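Local coordinates for BF1531-like N-terminal domain-containing protein (Bacteroides fragilis, PDB 3SLR) that binds magnesium and may hydrolyse ester bonds, this chain being the N-terminal part of a longer protein, with an FkbH-type N-terminal domain and a phosphatase domain, at residues T86-E91 with N193-L198; T319-R322 with G327-S330; E355-P360 with L364-T369. All coordinates share one frame; numbering follows the deposited sequence.

Interaction 1: residues T86-E91 with N193-L198; sequences THKLLE and NTEIIL
Ile197 and His87 form the packed part of this contact, and Lys88 and Glu195 form its polar part. Both segments belong to the FkbH N-terminal domain, a member of the SGNH hydrolase clan. Here the first turn of helix 86-94 meets the loop that follows helix 188-194. The CD1 methyl of Ile197 lies 3.6 Å from His87 CB and 3.7 Å from His87 CG, and approaches the imidazole obliquely. His87 CG stands anti to the backbone N (chi1 -161°), which lays the ring beside this methyl. Tyr191 and Phe186 also meet the His87 ring. Ile197 is buried and further packs on Phe83 of strand 79-83, which ties the loop to the central parallel sheet.

The polar half is less buried: Lys88 and Glu195 are both partly exposed. No apolar packing joins Lys88 to Glu195; a salt bridge does. Glu195 is the first residue to leave helical geometry after helix 188-194, with a positive phi of 70°. Its chain bends at chi2 to bring the carboxylate to Lys88. Glu195 OE1 is hydrogen-bonded to the Tyr58 hydroxyl, its stronger partner, and its bond from Lys88 NZ is weak. Lys88 NZ has a second partner in the Tyr191 hydroxyl. Of the two contacts with Lys88, the firmer runs from NZ to Glu195 OE2 at 3.0 Å, on the syn side and 18° out of the carboxylate plane.

Interaction 2: residues T319-R322 with G327-S330; sequences TIQR and GFDS
Gln321 lays the aliphatic part of its side chain over one face of the Phe328 ring. This is a CH-pi contact. Gln321 CG sits 3.5 Å from the ring centroid and 14° off the ring normal, so it is nearly above the centre. Gln321 CB comes down closer to the rim, 3.3 Å from Phe328 CE1. The two side chains cross at about a right angle. The amide carbon lies over the rim by CZ and CE2, OE1 reaches out beyond it, and NE2 rises away from the ring. The amide plane is tilted 32° from that of the phenyl group. No hydrogen bond joins the two segments.

A chi1 of -174° swings Gln321 CG beside the carbonyl carbon, and a bend at chi2 carries the amide across the face toward CZ and CE2. The amide is held from just outside the segments, where NE2 bonds to Ile326 O. That bond links the helix to the connection that follows it.

Phe328 starts a short 3-10 segment, 328-330. Gly327 O accepts two bonds from Ser330, one from its backbone N and one from its hydroxyl. Ser330 N and Ser330 OG both lie 2.8 Å from Gly327 O. The hydroxyl bond lies in the carbonyl plane, on a lone pair. Together they fix the turn from which the phenyl ring projects.

The contact is a surface one, at the alpha-to-beta connection between helix 313-324 and the edge strand 331-334. Phe328 also packs on Ile317 of the helix and on Val348 and Val351, while Gln321 touches Met331 of the strand.

Interaction 3: residues E355-P360 with L364-T369; sequences ELPEDP and LEYLYT
A chi1 of 167° points the Tyr366 ring away from its own backbone N, from helix 363-368 toward the loop at Glu355-Pro357. Its ring lies against the loop backbone. The carbonyl oxygen of Glu355 sits over one ring face, 3.3 Å from Tyr366 CZ. At the end of the ring, Glu355 N gives a weak hydrogen bond to Tyr366 OH, 3.1 Å long and bent to 126°. The Pro357 ring meets the tyrosine obliquely, with CD 3.7 Å from Tyr366 CD2.

Leu356 first points away from the helix, but its CD2 methyl turns back to Leu367 CD2 at 4.0 Å. Leu367 also packs on Phe261 and Trp264 of helix 255-270. The Glu355 carboxylate leads elsewhere, to salt bridges with Arg345 and Arg341. Further along, one water joins the segments: it donates to Pro360 O and accepts from Leu364 N.

In the chain the loop connects helix 338-347 to helix 363-368. Leu356 brings this side of the contact near the metal site of the phosphatase domain, about 5 Å, side chain to side chain, from the magnesium-binding residue Asp336. There Asp228, Asp230 and Thr232 fit the DxDx(T/V) pattern of haloacid dehalogenase (HAD) type phosphatases, consistent with a HAD-like domain.

In the fold
The three contacts follow one another along the chain and none touches another. Interaction 1 belongs to the FkbH N-terminal domain, with its five-stranded parallel sheet. Interactions 2 and 3 belong to the phosphatase domain, built on a four-stranded parallel sheet. Interactions 1 and 2 lie on opposite sides of the chain's centre, their centres about 44 Å apart. The centres of interactions 2 and 3 are about 23 Å apart, and their nearest atoms about 13 Å. For interactions 1 and 3 these distances are about 31 Å and about 14 Å. Interaction 3 alone is close to the metal site: the Leu356 side chain is about 9 Å from a bound magnesium ion. Asp228, Asp230 and Asp336 bind magnesium there.

Interaction 1: residues T86-E91 with N193-L198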
ATOM      1  N   THR A  86       2.216 -17.841  -5.630  1.00 11.29           N
ATOM      2  CA  THR A  86       2.347 -18.932  -4.670  1.00 10.20           C
ATOM      3  C   THR A  86       1.762 -20.211  -5.253  1.00 13.15           C
ATOM      4  O   THR A  86       2.299 -21.301  -5.060  1.00 12.54           O
ATOM      5  CB  THR A  86       1.623 -18.613  -3.358  1.00 12.50           C
ATOM      6  OG1 THR A  86       2.135 -17.389  -2.834  1.00 14.33           O
ATOM      7  CG2 THR A  86       1.823 -19.739  -2.333  1.00 13.00           C
ATOM      8  N   HIS A  87       0.650 -20.070  -5.965  1.00 13.37           N
ATOM      9  CA  HIS A  87      -0.050 -21.214  -6.527  1.00 13.85           C
ATOM     10  C   HIS A  87       0.832 -22.076  -7.430  1.00 13.50           C
ATOM     11  O   HIS A  87       0.806 -23.309  -7.354  1.00 13.86           O
ATOM     12  CB  HIS A  87      -1.298 -20.743  -7.290  1.00 13.70           C
ATOM     13  CG  HIS A  87      -2.306 -21.826  -7.508  1.00 16.27           C
ATOM     14  ND1 HIS A  87      -3.412 -21.986  -6.698  1.00 15.56           N
ATOM     15  CD2 HIS A  87      -2.351 -22.837  -8.411  1.00 15.59           C
ATOM     16  CE1 HIS A  87      -4.105 -23.034  -7.107  1.00 18.43           C
ATOM     17  NE2 HIS A  87      -3.488 -23.564  -8.150  1.00 17.42           N
ATOM     18  N   LYS A  88       1.599 -21.429  -8.295  1.00 12.65           N
ATOM     19  CA  LYS A  88       2.451 -22.149  -9.237  1.00 13.49           C
ATOM     20  C   LYS A  88       3.693 -22.708  -8.542  1.00 14.01           C
ATOM     21  O   LYS A  88       4.188 -23.780  -8.915  1.00 13.82           O
ATOM     22  CB  LYS A  88       2.825 -21.261 -10.434  1.00 14.33           C
ATOM     23  CG  LYS A  88       1.621 -20.892 -11.313  1.00 13.97           C
ATOM     24  CD  LYS A  88       1.028 -22.131 -12.012  1.00 18.03           C
ATOM     25  CE  LYS A  88      -0.279 -21.782 -12.739  1.00 17.37           C
ATOM     26  NZ  LYS A  88      -0.796 -22.944 -13.544  1.00 20.27           N
ATOM     27  N   LEU A  89       4.174 -22.005  -7.521  1.00 13.53           N
ATOM     28  CA  LEU A  89       5.312 -22.483  -6.739  1.00 11.80           C
ATOM     29  C   LEU A  89       4.899 -23.725  -5.941  1.00 13.94           C
ATOM     30  O   LEU A  89       5.686 -24.653  -5.770  1.00 14.52           O
ATOM     31  CB  LEU A  89       5.835 -21.387  -5.796  1.00 14.56           C
ATOM     32  CG  LEU A  89       7.108 -21.727  -4.998  1.00 15.44           C
ATOM     33  CD1 LEU A  89       8.316 -21.844  -5.925  1.00 16.98           C
ATOM     34  CD2 LEU A  89       7.369 -20.693  -3.915  1.00 17.19           C
ATOM     35  N   LEU A  90       3.658 -23.721  -5.452  1.00 12.54           N
ATOM     36  CA  LEU A  90       3.083 -24.866  -4.747  1.00 13.78           C
ATOM     37  C   LEU A  90       3.095 -26.091  -5.655  1.00 15.89           C
ATOM     38  O   LEU A  90       3.468 -27.188  -5.231  1.00 13.42           O
ATOM     39  CB  LEU A  90       1.644 -24.549  -4.325  1.00 15.11           C
ATOM     40  CG  LEU A  90       0.931 -25.546  -3.413  1.00 16.37           C
ATOM     41  CD1 LEU A  90       1.559 -25.516  -2.048  1.00 18.63           C
ATOM     42  CD2 LEU A  90      -0.561 -25.189  -3.318  1.00 16.99           C
ATOM     43  N   GLU A  91       2.701 -25.910  -6.916  1.00 12.34           N
ATOM     44  CA  GLU A  91       2.756 -27.016  -7.863  1.00 13.99           C
ATOM     45  C   GLU A  91       4.192 -27.486  -8.092  1.00 13.80           C
ATOM     46  O   GLU A  91       4.471 -28.688  -8.090  1.00 15.46           O
ATOM     47  CB  GLU A  91       2.094 -26.653  -9.190  1.00 12.58           C
ATOM     48  CG  GLU A  91       2.297 -27.756 -10.223  1.00 15.88           C
ATOM     49  CD  GLU A  91       1.409 -27.621 -11.441  1.00 19.32           C
ATOM     50  OE1 GLU A  91       1.271 -26.501 -11.958  1.00 19.30           O
ATOM     51  OE2 GLU A  91       0.860 -28.647 -11.886  1.00 21.48           O
ATOM     52  N   ASN A 193     -10.626 -21.978 -15.482  1.00 19.75           N
ATOM     53  CA  ASN A 193     -10.997 -21.784 -16.881  1.00 19.91           C
ATOM     54  C   ASN A 193     -10.172 -20.752 -17.651  1.00 20.21           C
ATOM     55  O   ASN A 193     -10.276 -20.664 -18.879  1.00 20.32           O
ATOM     56  CB  ASN A 193     -12.482 -21.438 -16.967  1.00 23.16           C
ATOM     57  CG  ASN A 193     -13.360 -22.569 -16.478  1.00 25.72           C
ATOM     58  OD1 ASN A 193     -14.204 -22.385 -15.600  1.00 33.63           O
ATOM     59  ND2 ASN A 193     -13.150 -23.757 -17.035  1.00 26.04           N
ATOM     60  N   THR A 194      -9.354 -19.975 -16.947  1.00 21.84           N
ATOM     61  CA  THR A 194      -8.654 -18.869 -17.598  1.00 19.83           C
ATOM     62  C   THR A 194      -7.191 -18.702 -17.196  1.00 18.85           C
ATOM     63  O   THR A 194      -6.461 -17.938 -17.835  1.00 18.32           O
ATOM     64  CB  THR A 194      -9.349 -17.530 -17.337  1.00 20.83           C
ATOM     65  OG1 THR A 194      -9.173 -17.152 -15.964  1.00 20.94           O
ATOM     66  CG2 THR A 194     -10.836 -17.612 -17.672  1.00 21.36           C
ATOM     67  N   GLU A 195      -6.778 -19.395 -16.139  1.00 18.08           N
ATOM     68  CA  GLU A 195      -5.426 -19.242 -15.593  1.00 16.99           C
ATOM     69  C   GLU A 195      -5.223 -17.874 -14.922  1.00 17.10           C
ATOM     70  O   GLU A 195      -4.105 -17.502 -14.561  1.00 16.39           O
ATOM     71  CB  GLU A 195      -4.366 -19.485 -16.666  1.00 20.28           C
ATOM     72  CG  GLU A 195      -3.917 -20.922 -16.780  1.00 20.99           C
ATOM     73  CD  GLU A 195      -3.064 -21.345 -15.597  1.00 27.08           C
ATOM     74  OE1 GLU A 195      -2.099 -20.622 -15.269  1.00 26.96           O
ATOM     75  OE2 GLU A 195      -3.362 -22.392 -14.987  1.00 26.51           O
ATOM     76  N   ILE A 196      -6.310 -17.136 -14.730  1.00 14.09           N
ATOM     77  CA  ILE A 196      -6.226 -15.877 -13.991  1.00 15.64           C
ATOM     78  C   ILE A 196      -6.313 -16.169 -12.494  1.00 17.40           C
ATOM     79  O   ILE A 196      -7.272 -16.785 -12.039  1.00 18.23           O
ATOM     80  CB  ILE A 196      -7.343 -14.902 -14.397  1.00 17.93           C
ATOM     81  CG1 ILE A 196      -7.266 -14.604 -15.897  1.00 19.74           C
ATOM     82  CG2 ILE A 196      -7.253 -13.602 -13.586  1.00 19.91           C
ATOM     83  CD1 ILE A 196      -8.364 -13.679 -16.392  1.00 22.69           C
ATOM     84  N   ILE A 197      -5.311 -15.719 -11.739  1.00 16.66           N
ATOM     85  CA  ILE A 197      -5.151 -16.125 -10.343  1.00 18.71           C
ATOM     86  C   ILE A 197      -5.702 -15.101  -9.363  1.00 17.30           C
ATOM     87  O   ILE A 197      -5.906 -15.407  -8.190  1.00 14.75           O
ATOM     88  CB  ILE A 197      -3.660 -16.428 -10.004  1.00 16.26           C
ATOM     89  CG1 ILE A 197      -3.559 -17.350  -8.780  1.00 21.02           C
ATOM     90  CG2 ILE A 197      -2.862 -15.152  -9.814  1.00 19.40           C
ATOM     91  CD1 ILE A 197      -3.664 -18.811  -9.147  1.00 20.26           C
ATOM     92  N   LEU A 198      -5.946 -13.885  -9.839  1.00 18.58           N
ATOM     93  CA  LEU A 198      -6.538 -12.852  -8.990  1.00 17.05           C
ATOM     94  C   LEU A 198      -8.012 -12.653  -9.330  1.00 18.79           C
ATOM     95  O   LEU A 198      -8.388 -12.645 -10.498  1.00 18.92           O
ATOM     96  CB  LEU A 198      -5.798 -11.520  -9.160  1.00 17.53           C
ATOM     97  CG  LEU A 198      -4.344 -11.484  -8.675  1.00 17.49           C
ATOM     98  CD1 LEU A 198      -3.641 -10.218  -9.171  1.00 19.66           C
ATOM     99  CD2 LEU A 198      -4.285 -11.575  -7.164  1.00 18.86           C
TER

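Interaction 2: residues T319-R322 with G327-S330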
ATOM      1  N   THR A 319      -3.071  27.729   4.745  1.00 19.20           N
ATOM      2  CA  THR A 319      -2.140  28.285   5.718  1.00 18.82           C
ATOM      3  C   THR A 319      -1.079  27.252   6.086  1.00 19.32           C
ATOM      4  O   THR A 319       0.121  27.537   6.083  1.00 19.05           O
ATOM      5  CB  THR A 319      -2.876  28.787   6.978  1.00 23.02           C
ATOM      6  OG1 THR A 319      -3.722  29.886   6.619  1.00 21.21           O
ATOM      7  CG2 THR A 319      -1.883  29.243   8.032  1.00 21.10           C
ATOM      8  N   ILE A 320      -1.531  26.039   6.388  1.00 18.26           N
ATOM      9  CA  ILE A 320      -0.625  24.945   6.690  1.00 17.73           C
ATOM     10  C   ILE A 320       0.341  24.663   5.527  1.00 19.05           C
ATOM     11  O   ILE A 320       1.552  24.552   5.731  1.00 21.26           O
ATOM     12  CB  ILE A 320      -1.412  23.673   7.051  1.00 18.39           C
ATOM     13  CG1 ILE A 320      -2.109  23.867   8.402  1.00 23.29           C
ATOM     14  CG2 ILE A 320      -0.471  22.473   7.078  1.00 18.96           C
ATOM     15  CD1 ILE A 320      -3.193  22.858   8.688  1.00 18.63           C
ATOM     16  N   GLN A 321      -0.198  24.560   4.316  1.00 16.77           N
ATOM     17  CA  GLN A 321       0.614  24.281   3.129  1.00 19.25           C
ATOM     18  C   GLN A 321       1.693  25.340   2.952  1.00 22.37           C
ATOM     19  O   GLN A 321       2.849  25.030   2.655  1.00 20.72           O
ATOM     20  CB  GLN A 321      -0.273  24.211   1.883  1.00 19.95           C
ATOM     21  CG  GLN A 321       0.434  23.786   0.599  1.00 18.51           C
ATOM     22  CD  GLN A 321       1.149  24.933  -0.113  1.00 22.84           C
ATOM     23  OE1 GLN A 321       0.806  26.104   0.053  1.00 23.87           O
ATOM     24  NE2 GLN A 321       2.160  24.593  -0.898  1.00 26.00           N
ATOM     25  N   ARG A 322       1.314  26.594   3.162  1.00 19.29           N
ATOM     26  CA  ARG A 322       2.243  27.693   2.954  1.00 21.49           C
ATOM     27  C   ARG A 322       3.338  27.664   4.001  1.00 22.15           C
ATOM     28  O   ARG A 322       4.488  27.987   3.708  1.00 23.98           O
ATOM     29  CB  ARG A 322       1.488  29.019   2.948  1.00 21.71           C
ATOM     30  CG  ARG A 322       0.606  29.150   1.718  1.00 27.32           C
ATOM     31  CD  ARG A 322      -0.486  30.188   1.871  1.00 26.96           C
ATOM     32  NE  ARG A 322      -1.393  30.167   0.723  1.00 26.67           N
ATOM     33  CZ  ARG A 322      -2.366  31.052   0.525  1.00 27.70           C
ATOM     34  NH1 ARG A 322      -2.552  32.035   1.393  1.00 26.96           N
ATOM     35  NH2 ARG A 322      -3.147  30.960  -0.543  1.00 27.23           N
ATOM     36  N   GLY A 327       3.701  20.293  -1.415  1.00 17.55           N
ATOM     37  CA  GLY A 327       2.567  20.341  -2.312  1.00 20.03           C
ATOM     38  C   GLY A 327       1.284  19.885  -1.664  1.00 19.50           C
ATOM     39  O   GLY A 327       1.298  18.990  -0.813  1.00 20.13           O
ATOM     40  N   PHE A 328       0.171  20.485  -2.069  1.00 17.40           N
ATOM     41  CA  PHE A 328      -1.133  20.019  -1.628  1.00 16.10           C
ATOM     42  C   PHE A 328      -1.285  18.542  -1.951  1.00 18.83           C
ATOM     43  O   PHE A 328      -1.880  17.791  -1.182  1.00 18.05           O
ATOM     44  CB  PHE A 328      -2.274  20.833  -2.259  1.00 18.54           C
ATOM     45  CG  PHE A 328      -2.397  22.233  -1.715  1.00 16.77           C
ATOM     46  CD1 PHE A 328      -2.849  22.459  -0.422  1.00 16.28           C
ATOM     47  CD2 PHE A 328      -2.053  23.324  -2.494  1.00 16.85           C
ATOM     48  CE1 PHE A 328      -2.953  23.752   0.086  1.00 17.75           C
ATOM     49  CE2 PHE A 328      -2.149  24.612  -1.997  1.00 18.74           C
ATOM     50  CZ  PHE A 328      -2.603  24.834  -0.713  1.00 21.68           C
ATOM     51  N   ASP A 329      -0.729  18.126  -3.090  1.00 17.41           N
ATOM     52  CA  ASP A 329      -0.810  16.737  -3.510  1.00 18.02           C
ATOM     53  C   ASP A 329       0.107  15.802  -2.711  1.00 17.81           C
ATOM     54  O   ASP A 329       0.160  14.604  -2.987  1.00 19.16           O
ATOM     55  CB  ASP A 329      -0.596  16.599  -5.024  1.00 20.59           C
ATOM     56  CG  ASP A 329       0.731  17.179  -5.496  1.00 25.47           C
ATOM     57  OD1 ASP A 329       1.260  18.118  -4.870  1.00 22.29           O
ATOM     58  OD2 ASP A 329       1.243  16.699  -6.529  1.00 31.85           O
ATOM     59  N   SER A 330       0.802  16.340  -1.710  1.00 17.02           N
ATOM     60  CA  SER A 330       1.580  15.506  -0.803  1.00 19.94           C
ATOM     61  C   SER A 330       0.885  15.397   0.551  1.00 15.63           C
ATOM     62  O   SER A 330       1.468  14.889   1.512  1.00 17.65           O
ATOM     63  CB  SER A 330       3.001  16.045  -0.626  1.00 20.59           C
ATOM     64  OG  SER A 330       3.035  17.138   0.282  1.00 23.37           O
TER

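Interaction 3: residues E355-P360 with L364-T369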
ATOM      1  N   GLU A 355     -12.380   8.718   2.765  1.00 19.51           N
ATOM      2  CA  GLU A 355     -13.777   8.613   3.167  1.00 19.10           C
ATOM      3  C   GLU A 355     -13.867   7.718   4.403  1.00 18.84           C
ATOM      4  O   GLU A 355     -14.250   6.549   4.313  1.00 19.78           O
ATOM      5  CB  GLU A 355     -14.606   8.042   2.010  1.00 23.06           C
ATOM      6  CG  GLU A 355     -16.102   7.936   2.261  1.00 27.28           C
ATOM      7  CD  GLU A 355     -16.755   9.287   2.495  1.00 26.84           C
ATOM      8  OE1 GLU A 355     -16.246  10.302   1.986  1.00 33.84           O
ATOM      9  OE2 GLU A 355     -17.782   9.336   3.193  1.00 27.92           O
ATOM     10  N   LEU A 356     -13.493   8.268   5.554  1.00 17.02           N
ATOM     11  CA  LEU A 356     -13.518   7.508   6.803  1.00 19.61           C
ATOM     12  C   LEU A 356     -14.907   6.942   7.069  1.00 22.54           C
ATOM     13  O   LEU A 356     -15.914   7.623   6.852  1.00 20.91           O
ATOM     14  CB  LEU A 356     -13.121   8.399   7.977  1.00 19.50           C
ATOM     15  CG  LEU A 356     -11.655   8.806   8.129  1.00 20.40           C
ATOM     16  CD1 LEU A 356     -11.528   9.804   9.266  1.00 18.42           C
ATOM     17  CD2 LEU A 356     -10.777   7.592   8.392  1.00 17.97           C
ATOM     18  N   PRO A 357     -14.968   5.689   7.550  1.00 20.00           N
ATOM     19  CA  PRO A 357     -16.249   5.096   7.937  1.00 21.58           C
ATOM     20  C   PRO A 357     -16.781   5.784   9.189  1.00 23.69           C
ATOM     21  O   PRO A 357     -16.029   6.469   9.878  1.00 22.07           O
ATOM     22  CB  PRO A 357     -15.874   3.645   8.256  1.00 20.86           C
ATOM     23  CG  PRO A 357     -14.445   3.727   8.719  1.00 20.28           C
ATOM     24  CD  PRO A 357     -13.827   4.798   7.836  1.00 19.95           C
ATOM     25  N   GLU A 358     -18.062   5.606   9.484  1.00 23.15           N
ATOM     26  CA  GLU A 358     -18.662   6.302  10.614  1.00 28.03           C
ATOM     27  C   GLU A 358     -18.161   5.811  11.978  1.00 24.77           C
ATOM     28  O   GLU A 358     -18.020   6.596  12.925  1.00 24.32           O
ATOM     29  CB  GLU A 358     -20.187   6.248  10.519  1.00 30.52           C
ATOM     30  CG  GLU A 358     -20.839   7.604  10.738  1.00 41.23           C
ATOM     31  CD  GLU A 358     -22.094   7.799   9.905  1.00 42.31           C
ATOM     32  OE1 GLU A 358     -22.269   7.075   8.897  1.00 42.03           O
ATOM     33  OE2 GLU A 358     -22.904   8.680  10.267  1.00 45.37           O
ATOM     34  N   ASP A 359     -17.874   4.519  12.085  1.00 21.56           N
ATOM     35  CA  ASP A 359     -17.434   3.956  13.354  1.00 20.79           C
ATOM     36  C   ASP A 359     -15.918   4.076  13.518  1.00 21.08           C
ATOM     37  O   ASP A 359     -15.160   3.538  12.710  1.00 18.63           O
ATOM     38  CB  ASP A 359     -17.856   2.487  13.420  1.00 23.79           C
ATOM     39  CG  ASP A 359     -17.707   1.889  14.802  1.00 26.52           C
ATOM     40  OD1 ASP A 359     -16.853   2.356  15.587  1.00 26.41           O
ATOM     41  OD2 ASP A 359     -18.449   0.924  15.095  1.00 33.56           O
ATOM     42  N   PRO A 360     -15.466   4.794  14.556  1.00 20.05           N
ATOM     43  CA  PRO A 360     -14.025   4.965  14.777  1.00 19.53           C
ATOM     44  C   PRO A 360     -13.274   3.643  14.938  1.00 20.07           C
ATOM     45  O   PRO A 360     -12.071   3.582  14.674  1.00 18.56           O
ATOM     46  CB  PRO A 360     -13.970   5.785  16.073  1.00 21.74           C
ATOM     47  CG  PRO A 360     -15.255   6.533  16.083  1.00 21.61           C
ATOM     48  CD  PRO A 360     -16.262   5.565  15.533  1.00 19.33           C
ATOM     49  N   LEU A 364      -8.967   2.497  11.262  1.00 16.16           N
ATOM     50  CA  LEU A 364      -7.617   2.076  10.937  1.00 15.74           C
ATOM     51  C   LEU A 364      -7.629   1.002   9.852  1.00 15.63           C
ATOM     52  O   LEU A 364      -6.879   1.089   8.873  1.00 13.75           O
ATOM     53  CB  LEU A 364      -6.885   1.613  12.194  1.00 19.06           C
ATOM     54  CG  LEU A 364      -5.360   1.583  12.121  1.00 20.26           C
ATOM     55  CD1 LEU A 364      -4.813   2.931  11.641  1.00 22.15           C
ATOM     56  CD2 LEU A 364      -4.780   1.217  13.487  1.00 18.76           C
ATOM     57  N   GLU A 365      -8.488  -0.002  10.003  1.00 16.75           N
ATOM     58  CA  GLU A 365      -8.562  -1.055   8.994  1.00 15.79           C
ATOM     59  C   GLU A 365      -8.931  -0.472   7.632  1.00 16.19           C
ATOM     60  O   GLU A 365      -8.441  -0.929   6.600  1.00 15.07           O
ATOM     61  CB  GLU A 365      -9.553  -2.144   9.405  1.00 15.52           C
ATOM     62  CG  GLU A 365      -9.042  -3.082  10.516  1.00 16.66           C
ATOM     63  CD  GLU A 365      -7.986  -4.073  10.015  1.00 14.67           C
ATOM     64  OE1 GLU A 365      -7.888  -4.301   8.784  1.00 17.21           O
ATOM     65  OE2 GLU A 365      -7.240  -4.614  10.854  1.00 16.55           O
ATOM     66  N   TYR A 366      -9.786   0.549   7.631  1.00 14.24           N
ATOM     67  CA  TYR A 366     -10.111   1.242   6.388  1.00 18.23           C
ATOM     68  C   TYR A 366      -8.885   1.956   5.796  1.00 15.13           C
ATOM     69  O   TYR A 366      -8.597   1.823   4.611  1.00 14.11           O
ATOM     70  CB  TYR A 366     -11.265   2.235   6.581  1.00 17.37           C
ATOM     71  CG  TYR A 366     -11.393   3.175   5.414  1.00 16.80           C
ATOM     72  CD1 TYR A 366     -11.881   2.729   4.195  1.00 17.09           C
ATOM     73  CD2 TYR A 366     -10.994   4.507   5.525  1.00 16.85           C
ATOM     74  CE1 TYR A 366     -11.984   3.589   3.097  1.00 20.45           C
ATOM     75  CE2 TYR A 366     -11.099   5.368   4.442  1.00 18.07           C
ATOM     76  CZ  TYR A 366     -11.595   4.903   3.241  1.00 20.20           C
ATOM     77  OH  TYR A 366     -11.686   5.772   2.170  1.00 21.14           O
ATOM     78  N   LEU A 367      -8.158   2.695   6.629  1.00 16.29           N
ATOM     79  CA  LEU A 367      -6.962   3.388   6.165  1.00 16.59           C
ATOM     80  C   LEU A 367      -5.939   2.404   5.593  1.00 16.68           C
ATOM     81  O   LEU A 367      -5.230   2.714   4.631  1.00 15.71           O
ATOM     82  CB  LEU A 367      -6.352   4.236   7.277  1.00 14.26           C
ATOM     83  CG  LEU A 367      -7.218   5.408   7.739  1.00 14.92           C
ATOM     84  CD1 LEU A 367      -6.618   6.053   8.984  1.00 15.05           C
ATOM     85  CD2 LEU A 367      -7.393   6.451   6.611  1.00 16.66           C
ATOM     86  N   TYR A 368      -5.885   1.207   6.163  1.00 14.11           N
ATOM     87  CA  TYR A 368      -4.999   0.177   5.633  1.00 15.24           C
ATOM     88  C   TYR A 368      -5.283  -0.144   4.166  1.00 16.09           C
ATOM     89  O   TYR A 368      -4.363  -0.506   3.439  1.00 17.22           O
ATOM     90  CB  TYR A 368      -5.093  -1.116   6.453  1.00 14.78           C
ATOM     91  CG  TYR A 368      -4.520  -1.084   7.854  1.00 13.19           C
ATOM     92  CD1 TYR A 368      -3.640  -0.090   8.271  1.00 13.83           C
ATOM     93  CD2 TYR A 368      -4.843  -2.099   8.764  1.00 13.81           C
ATOM     94  CE1 TYR A 368      -3.123  -0.088   9.586  1.00 14.61           C
ATOM     95  CE2 TYR A 368      -4.329  -2.105  10.053  1.00 14.83           C
ATOM     96  CZ  TYR A 368      -3.461  -1.108  10.455  1.00 15.66           C
ATOM     97  OH  TYR A 368      -2.960  -1.127  11.751  1.00 18.16           O
ATOM     98  N   THR A 369      -6.546  -0.033   3.736  1.00 13.21           N
ATOM     99  CA  THR A 369      -6.929  -0.375   2.361  1.00 14.57           C
ATOM    100  C   THR A 369      -6.459   0.651   1.338  1.00 15.09           C
ATOM    101  O   THR A 369      -6.465   0.380   0.136  1.00 17.13           O
ATOM    102  CB  THR A 369      -8.474  -0.523   2.183  1.00 16.96           C
ATOM    103  OG1 THR A 369      -9.091   0.766   2.213  1.00 16.03           O
ATOM    104  CG2 THR A 369      -9.101  -1.411   3.279  1.00 17.17           C
TER
HETATM  105  O   HOH W   1      -9.741   2.082  14.028  1.00 16.09           O